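Local atomic coordinates of Moesin/ezrin/radixin homolog 2 (PDB entry 7EDR), a protein that probably links plasma-membrane proteins to growth-regulating signalling through its FERM domain, as the fly counterpart of the tumour suppressor Merlin. Residues A124-A129 against E169-R174. Numbering follows the deposited sequence.
Sequences ASVLLA and EMWEER
R174, whose backbone carbonyl group borders V126 of helix 122-137, carries a guanidinium NH2 that forms a salt bridge outside the two helices, with an acidic side chain on the chain of another protein. Its charged end leads away from helix 122-137, toward that partner, while its backbone stays close: the CA atoms of V126 and R174, 7.5 Å apart, are the closest pair of CA atoms across the two segments, and CG1 of V126 rests 4.2 Å from the O of R174, beside the carbonyl group. That oxygen meets the valine only as a van der Waals neighbour.

The second methyl of V126 makes the apolar half of the contact. CG2 comes to 3.8 Å from CZ3 of W171 and 4.0 Å from CE3, meeting the six-membered part of the indole obliquely, with the two side chains crossing at about a right angle. With CG1 placed anti to the backbone N (chi1 172°), the valine spreads its branches between helix backbone and aromatic ring, one methyl for each. On the tryptophan side, CG stands anti to the carbonyl carbon (chi1 -75°), and the indole reaches across to the valine although its CB does not point straight at helix 122-137.

Only 124 Å² is buried between the segments, yet V126 and W171 are both buried, because other groups close around them. Y164 meets W171 edge-to-face, and L156, V160 and M166 also pack on the indole, whereas I175 and W178 continue the bed for V126 along helix 168-179. Apolar side chains of the other protein reach V126 and W171 too. The contact thus joins helices 122-137 and 168-179 within the all-helical central F2 lobe of the FERM domain, whose fold resembles acyl-CoA-binding protein.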
loop_
_atom_site.group_PDB
_atom_site.type_symbol
_atom_site.label_atom_id
_atom_site.label_comp_id
_atom_site.label_asym_id
_atom_site.label_seq_id
_atom_site.Cartn_x
_atom_site.Cartn_y
_atom_site.Cartn_z
ATOM N N ALA C 124 31.146 -17.225 -9.741
ATOM C CA ALA C 124 29.718 -17.150 -9.432
ATOM C C ALA C 124 29.008 -18.465 -9.749
ATOM O O ALA C 124 28.111 -18.885 -9.006
ATOM C CB ALA C 124 29.068 -15.994 -10.195
ATOM N N SER C 125 29.397 -19.131 -10.848
ATOM C CA SER C 125 28.796 -20.417 -11.188
ATOM C C SER C 125 29.043 -21.462 -10.104
ATOM O O SER C 125 28.220 -22.364 -9.924
ATOM C CB SER C 125 29.335 -20.925 -12.525
ATOM O OG SER C 125 30.718 -21.241 -12.430
ATOM N N VAL C 126 30.162 -21.370 -9.381
ATOM C CA VAL C 126 30.380 -22.318 -8.294
ATOM C C VAL C 126 29.411 -22.045 -7.160
ATOM O O VAL C 126 28.809 -22.971 -6.600
ATOM C CB VAL C 126 31.840 -22.283 -7.802
ATOM C CG1 VAL C 126 31.981 -23.138 -6.550
ATOM C CG2 VAL C 126 32.769 -22.775 -8.880
ATOM N N LEU C 127 29.240 -20.771 -6.798
ATOM C CA LEU C 127 28.266 -20.425 -5.766
ATOM C C LEU C 127 26.863 -20.888 -6.156
ATOM O O LEU C 127 26.179 -21.567 -5.380
ATOM C CB LEU C 127 28.295 -18.921 -5.519
ATOM C CG LEU C 127 27.182 -18.357 -4.630
ATOM C CD1 LEU C 127 27.186 -19.051 -3.293
ATOM C CD2 LEU C 127 27.417 -16.894 -4.441
ATOM N N LEU C 128 26.428 -20.546 -7.370
ATOM C CA LEU C 128 25.128 -21.008 -7.844
ATOM C C LEU C 128 25.032 -22.522 -7.763
ATOM O O LEU C 128 23.987 -23.076 -7.390
ATOM C CB LEU C 128 24.894 -20.527 -9.280
ATOM C CG LEU C 128 24.808 -19.002 -9.399
ATOM C CD1 LEU C 128 24.693 -18.596 -10.839
ATOM C CD2 LEU C 128 23.615 -18.526 -8.608
ATOM N N ALA C 129 26.124 -23.213 -8.095
ATOM C CA ALA C 129 26.094 -24.663 -8.070
ATOM C C ALA C 129 25.909 -25.167 -6.647
ATOM O O ALA C 129 25.129 -26.099 -6.412
ATOM C CB ALA C 129 27.364 -25.226 -8.704
ATOM N N GLU C 169 36.565 -33.463 -10.582
ATOM C CA GLU C 169 36.590 -33.701 -9.141
ATOM C C GLU C 169 37.116 -32.492 -8.393
ATOM O O GLU C 169 36.736 -32.261 -7.236
ATOM C CB GLU C 169 37.444 -34.924 -8.814
ATOM C CG GLU C 169 36.865 -36.240 -9.334
ATOM C CD GLU C 169 37.029 -36.455 -10.861
ATOM O OE1 GLU C 169 37.757 -35.697 -11.562
ATOM O OE2 GLU C 169 36.410 -37.418 -11.361
ATOM N N MET C 170 38.005 -31.725 -9.032
ATOM C CA MET C 170 38.516 -30.515 -8.407
ATOM C C MET C 170 37.427 -29.457 -8.321
ATOM O O MET C 170 37.317 -28.748 -7.310
ATOM C CB MET C 170 39.723 -29.988 -9.187
ATOM C CG MET C 170 41.013 -30.727 -8.911
ATOM S SD MET C 170 42.261 -30.533 -10.206
ATOM C CE MET C 170 42.898 -28.879 -9.864
ATOM N N TRP C 171 36.613 -29.336 -9.377
ATOM C CA TRP C 171 35.445 -28.459 -9.308
ATOM C C TRP C 171 34.465 -28.932 -8.234
ATOM O O TRP C 171 34.022 -28.148 -7.385
ATOM C CB TRP C 171 34.749 -28.397 -10.666
ATOM C CG TRP C 171 35.425 -27.582 -11.737
ATOM C CD1 TRP C 171 35.968 -28.051 -12.893
ATOM C CD2 TRP C 171 35.584 -26.151 -11.772
ATOM N NE1 TRP C 171 36.473 -27.009 -13.640
ATOM C CE2 TRP C 171 36.248 -25.832 -12.977
ATOM C CE3 TRP C 171 35.236 -25.113 -10.900
ATOM C CZ2 TRP C 171 36.569 -24.517 -13.337
ATOM C CZ3 TRP C 171 35.567 -23.791 -11.261
ATOM C CH2 TRP C 171 36.229 -23.515 -12.464
ATOM N N GLU C 172 34.126 -30.227 -8.250
ATOM C CA GLU C 172 33.175 -30.764 -7.281
ATOM C C GLU C 172 33.612 -30.486 -5.846
ATOM O O GLU C 172 32.780 -30.154 -4.995
ATOM C CB GLU C 172 32.984 -32.263 -7.520
ATOM C CG GLU C 172 32.287 -32.576 -8.850
ATOM C CD GLU C 172 32.613 -33.957 -9.419
ATOM O OE1 GLU C 172 32.425 -34.138 -10.647
ATOM O OE2 GLU C 172 33.039 -34.858 -8.650
ATOM N N GLU C 173 34.912 -30.588 -5.558
ATOM C CA GLU C 173 35.351 -30.369 -4.179
ATOM C C GLU C 173 35.133 -28.923 -3.741
ATOM O O GLU C 173 34.793 -28.663 -2.578
ATOM C CB GLU C 173 36.824 -30.754 -4.022
ATOM C CG GLU C 173 37.244 -30.973 -2.583
ATOM C CD GLU C 173 36.513 -32.134 -1.910
ATOM O OE1 GLU C 173 35.962 -33.015 -2.616
ATOM O OE2 GLU C 173 36.483 -32.160 -0.657
ATOM N N ARG C 174 35.317 -27.974 -4.658
ATOM C CA ARG C 174 35.057 -26.577 -4.335
ATOM C C ARG C 174 33.564 -26.288 -4.187
ATOM O O ARG C 174 33.177 -25.498 -3.318
ATOM C CB ARG C 174 35.699 -25.691 -5.391
ATOM C CG ARG C 174 37.182 -25.881 -5.392
ATOM C CD ARG C 174 37.823 -24.962 -6.356
ATOM N NE ARG C 174 38.778 -24.115 -5.658
ATOM C CZ ARG C 174 40.080 -24.314 -5.692
ATOM N NH1 ARG C 174 40.563 -25.336 -6.398
ATOM N NH2 ARG C 174 40.884 -23.492 -5.042
#